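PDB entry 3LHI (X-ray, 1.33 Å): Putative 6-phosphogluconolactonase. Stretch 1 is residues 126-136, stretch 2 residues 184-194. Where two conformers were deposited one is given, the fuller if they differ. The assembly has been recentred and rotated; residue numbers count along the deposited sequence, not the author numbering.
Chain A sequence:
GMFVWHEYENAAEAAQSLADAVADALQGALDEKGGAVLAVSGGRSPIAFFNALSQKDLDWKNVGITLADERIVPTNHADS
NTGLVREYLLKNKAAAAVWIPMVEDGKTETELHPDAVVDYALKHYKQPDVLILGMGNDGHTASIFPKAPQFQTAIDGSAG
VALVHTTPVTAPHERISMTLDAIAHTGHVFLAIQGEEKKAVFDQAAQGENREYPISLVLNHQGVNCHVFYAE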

# COMPACT_ATOMS: atom_id res chain seq x y z
N LYS A 126 7.68 9.82 4.26
CA LYS A 126 6.94 10.32 5.40
C LYS A 126 6.03 9.20 5.92
O LYS A 126 5.39 8.50 5.13
CB LYS A 126 6.08 11.52 4.98
CG LYS A 126 6.90 12.64 4.35
CD LYS A 126 6.05 13.83 3.98
CE LYS A 126 5.50 14.59 5.18
NZ LYS A 126 5.08 15.93 4.68
N GLN A 127 5.93 9.04 7.23
CA GLN A 127 5.05 8.07 7.81
C GLN A 127 3.60 8.30 7.34
O GLN A 127 3.05 9.38 7.58
CB GLN A 127 5.07 8.13 9.34
CG GLN A 127 4.11 7.20 10.07
CD GLN A 127 4.53 5.76 10.01
OE1 GLN A 127 5.59 5.41 10.58
NE2 GLN A 127 3.68 4.87 9.37
N PRO A 128 2.98 7.31 6.70
CA PRO A 128 1.60 7.52 6.33
C PRO A 128 0.64 7.64 7.47
O PRO A 128 0.85 7.00 8.50
CB PRO A 128 1.26 6.33 5.42
CG PRO A 128 2.60 5.86 4.96
CD PRO A 128 3.55 6.13 6.08
N ASP A 129 -0.43 8.44 7.28
CA ASP A 129 -1.56 8.47 8.19
C ASP A 129 -2.58 7.42 7.83
O ASP A 129 -3.28 6.87 8.68
CB ASP A 129 -2.21 9.83 8.14
CG ASP A 129 -1.27 10.90 8.55
OD1 ASP A 129 -0.81 10.82 9.74
OD2 ASP A 129 -0.94 11.79 7.73
N VAL A 130 -2.70 7.15 6.52
CA VAL A 130 -3.70 6.20 5.98
C VAL A 130 -2.98 5.32 4.97
O VAL A 130 -2.27 5.85 4.09
CB VAL A 130 -4.90 6.93 5.33
CG1 VAL A 130 -5.93 5.90 4.80
CG2 VAL A 130 -5.57 7.90 6.33
N LEU A 131 -3.14 4.02 5.10
CA LEU A 131 -2.50 3.03 4.21
C LEU A 131 -3.57 2.11 3.67
O LEU A 131 -4.41 1.62 4.44
CB LEU A 131 -1.47 2.23 5.02
CG LEU A 131 -0.94 0.95 4.40
CD1 LEU A 131 -0.12 1.20 3.10
CD2 LEU A 131 -0.05 0.22 5.44
N ILE A 132 -3.58 1.88 2.36
CA ILE A 132 -4.41 0.81 1.79
C ILE A 132 -3.47 -0.27 1.23
O ILE A 132 -2.64 -0.03 0.35
CB ILE A 132 -5.44 1.25 0.72
CG1 ILE A 132 -6.34 2.38 1.21
CG2 ILE A 132 -6.29 0.02 0.28
CD1 ILE A 132 -5.73 3.73 1.09
N LEU A 133 -3.63 -1.45 1.83
CA LEU A 133 -2.96 -2.67 1.45
C LEU A 133 -3.79 -3.51 0.50
O LEU A 133 -5.02 -3.35 0.42
CB LEU A 133 -2.67 -3.50 2.71
CG LEU A 133 -1.63 -2.93 3.68
CD1 LEU A 133 -1.56 -3.78 4.93
CD2 LEU A 133 -0.29 -2.81 2.99
N GLY A 134 -3.12 -4.37 -0.24
CA GLY A 134 -3.74 -5.46 -0.92
C GLY A 134 -3.12 -6.76 -0.43
O GLY A 134 -2.30 -6.77 0.48
N MSE A 135 -3.54 -7.88 -0.99
CA MSE A 135 -3.00 -9.19 -0.63
C MSE A 135 -2.93 -10.07 -1.85
O MSE A 135 -3.92 -10.16 -2.60
CB MSE A 135 -3.87 -9.81 0.44
CG MSE A 135 -3.32 -11.15 1.00
SE MSE A 135 -4.69 -12.13 1.95
CE MSE A 135 -5.65 -12.65 0.36
N GLY A 136 -1.81 -10.75 -2.05
CA GLY A 136 -1.71 -11.72 -3.13
C GLY A 136 -2.32 -13.06 -2.75
O GLY A 136 -2.68 -13.33 -1.60
N ALA A 184 2.64 -1.13 10.70
CA ALA A 184 2.03 -1.24 12.01
C ALA A 184 1.85 0.13 12.68
O ALA A 184 0.94 0.25 13.52
CB ALA A 184 2.85 -2.16 12.90
N HIS A 185 2.70 1.08 12.34
CA HIS A 185 2.66 2.41 12.95
C HIS A 185 1.93 3.44 12.12
O HIS A 185 1.98 4.65 12.37
CB HIS A 185 4.07 2.89 13.35
CG HIS A 185 4.66 2.07 14.43
ND1 HIS A 185 5.26 0.86 14.18
CD2 HIS A 185 4.64 2.23 15.78
CE1 HIS A 185 5.63 0.31 15.33
NE2 HIS A 185 5.27 1.13 16.32
N THR A 186 1.19 2.96 11.12
CA THR A 186 0.29 3.80 10.34
C THR A 186 -1.05 3.88 11.12
O THR A 186 -1.61 2.87 11.50
CB THR A 186 0.07 3.21 8.93
OG1 THR A 186 1.33 3.23 8.25
CG2 THR A 186 -0.90 4.07 8.18
N GLY A 187 -1.59 5.08 11.26
CA GLY A 187 -2.76 5.26 12.08
C GLY A 187 -4.01 4.53 11.61
O GLY A 187 -4.79 4.00 12.40
N HIS A 188 -4.24 4.52 10.31
CA HIS A 188 -5.43 3.88 9.77
C HIS A 188 -4.98 2.96 8.62
O HIS A 188 -4.49 3.48 7.61
CB HIS A 188 -6.42 4.98 9.26
CG HIS A 188 -6.88 5.91 10.33
ND1 HIS A 188 -8.01 5.66 11.07
CD2 HIS A 188 -6.36 7.07 10.79
CE1 HIS A 188 -8.17 6.63 11.96
NE2 HIS A 188 -7.17 7.49 11.82
N VAL A 189 -5.20 1.66 8.77
CA VAL A 189 -4.81 0.66 7.80
C VAL A 189 -6.06 0.00 7.24
O VAL A 189 -6.91 -0.52 7.98
CB VAL A 189 -3.90 -0.40 8.42
CG1 VAL A 189 -3.49 -1.45 7.39
CG2 VAL A 189 -2.63 0.28 9.02
N PHE A 190 -6.15 0.00 5.93
CA PHE A 190 -7.22 -0.65 5.19
C PHE A 190 -6.63 -1.79 4.36
O PHE A 190 -5.49 -1.70 3.91
CB PHE A 190 -7.88 0.33 4.25
CG PHE A 190 -8.62 1.43 4.92
CD1 PHE A 190 -7.97 2.59 5.35
CD2 PHE A 190 -9.96 1.32 5.14
CE1 PHE A 190 -8.68 3.60 6.01
CE2 PHE A 190 -10.66 2.31 5.74
CZ PHE A 190 -10.02 3.42 6.21
N LEU A 191 -7.40 -2.85 4.13
CA LEU A 191 -7.05 -3.96 3.24
C LEU A 191 -8.22 -4.12 2.27
O LEU A 191 -9.39 -4.28 2.72
CB LEU A 191 -6.84 -5.26 4.03
CG LEU A 191 -6.60 -6.50 3.16
CD1 LEU A 191 -5.32 -6.40 2.35
CD2 LEU A 191 -6.56 -7.75 4.05
N ALA A 192 -7.93 -4.11 0.98
CA ALA A 192 -8.92 -4.38 -0.04
C ALA A 192 -8.58 -5.64 -0.79
O ALA A 192 -7.46 -5.79 -1.27
CB ALA A 192 -8.95 -3.22 -1.02
N ILE A 193 -9.53 -6.58 -0.80
CA ILE A 193 -9.36 -7.87 -1.45
C ILE A 193 -10.65 -8.23 -2.18
O ILE A 193 -11.71 -7.76 -1.82
CB ILE A 193 -8.95 -8.96 -0.44
CG1 ILE A 193 -9.84 -9.00 0.79
CG2 ILE A 193 -7.42 -8.91 -0.11
CD1 ILE A 193 -9.82 -10.33 1.55
N GLN A 194 -10.51 -9.06 -3.21
CA GLN A 194 -11.66 -9.48 -4.01
C GLN A 194 -11.60 -10.99 -4.34
O GLN A 194 -10.51 -11.54 -4.67
CB GLN A 194 -11.73 -8.63 -5.28
CG GLN A 194 -12.88 -8.94 -6.19
CD GLN A 194 -12.95 -8.03 -7.41
OE1 GLN A 194 -12.33 -6.95 -7.47
NE2 GLN A 194 -13.73 -8.45 -8.40
O HOH W 1 0.13 7.34 11.30
O HOH W 2 -5.78 -7.29 -2.87

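The two stretches pair as neighbouring parallel strands, with an angle of 21° between their N-to-C directions. Val130 lies beside His188, Leu131 beside Val189, Ile132 beside Phe190 and Leu133 beside Leu191. Five backbone hydrogen bonds hold this register. The first, from His188 N to Asp129 O, is 3.0 Å long and the most bent, at 139°. Leu131 N then donates to His188 O (2.9 Å), and Phe190 N donates to Leu131 O (2.8 Å). Leu133 N donates to Phe190 O (2.8 Å), and Ala192 N to Leu133 O (3.1 Å). Leu131 and Leu133 use both N and O in this ladder, as do His188 and Phe190 on the other strand. Four of these carbonyls also receive CA-H contacts; the shortest runs from Val130 CA to His188 O, at 3.3 Å.

Beyond the ladder, water continues the link. At one end a water accepts from Gly187 N (2.8 Å) and lies 2.9 Å from Pro128 O. At the other, where Met135 N and Ala192 O are 4.5 Å apart, a second water accepts from Met135 N (3.0 Å) and donates to Ala192 O (2.8 Å).

Side chains alternate between the two faces of the sheet. Val130, Ile132, His188 and Phe190 share one face. There Val130 CG1 packs 3.8 Å from Phe190 CE1, and Ile132 CG1 lies 4.0 Å from Phe190 CB. Leu131, Leu133, Val189 and Leu191 share the other. Leu133 reaches two neighbours: its CD1 is 3.9 Å from Val189 CG1, and its CB is 3.9 Å from Leu191 CD1. Met135 extends the apolar packing, with CB 3.7 Å from Ile193 CG2; it is a selenomethionine.

Thr186 packs its methyl near the start of the strand, with CG2 3.7 Å from Leu131 CB. Gln127 points sideways at CB, but its end comes nearer, placing NE2 3.1 Å from Thr186 OG1.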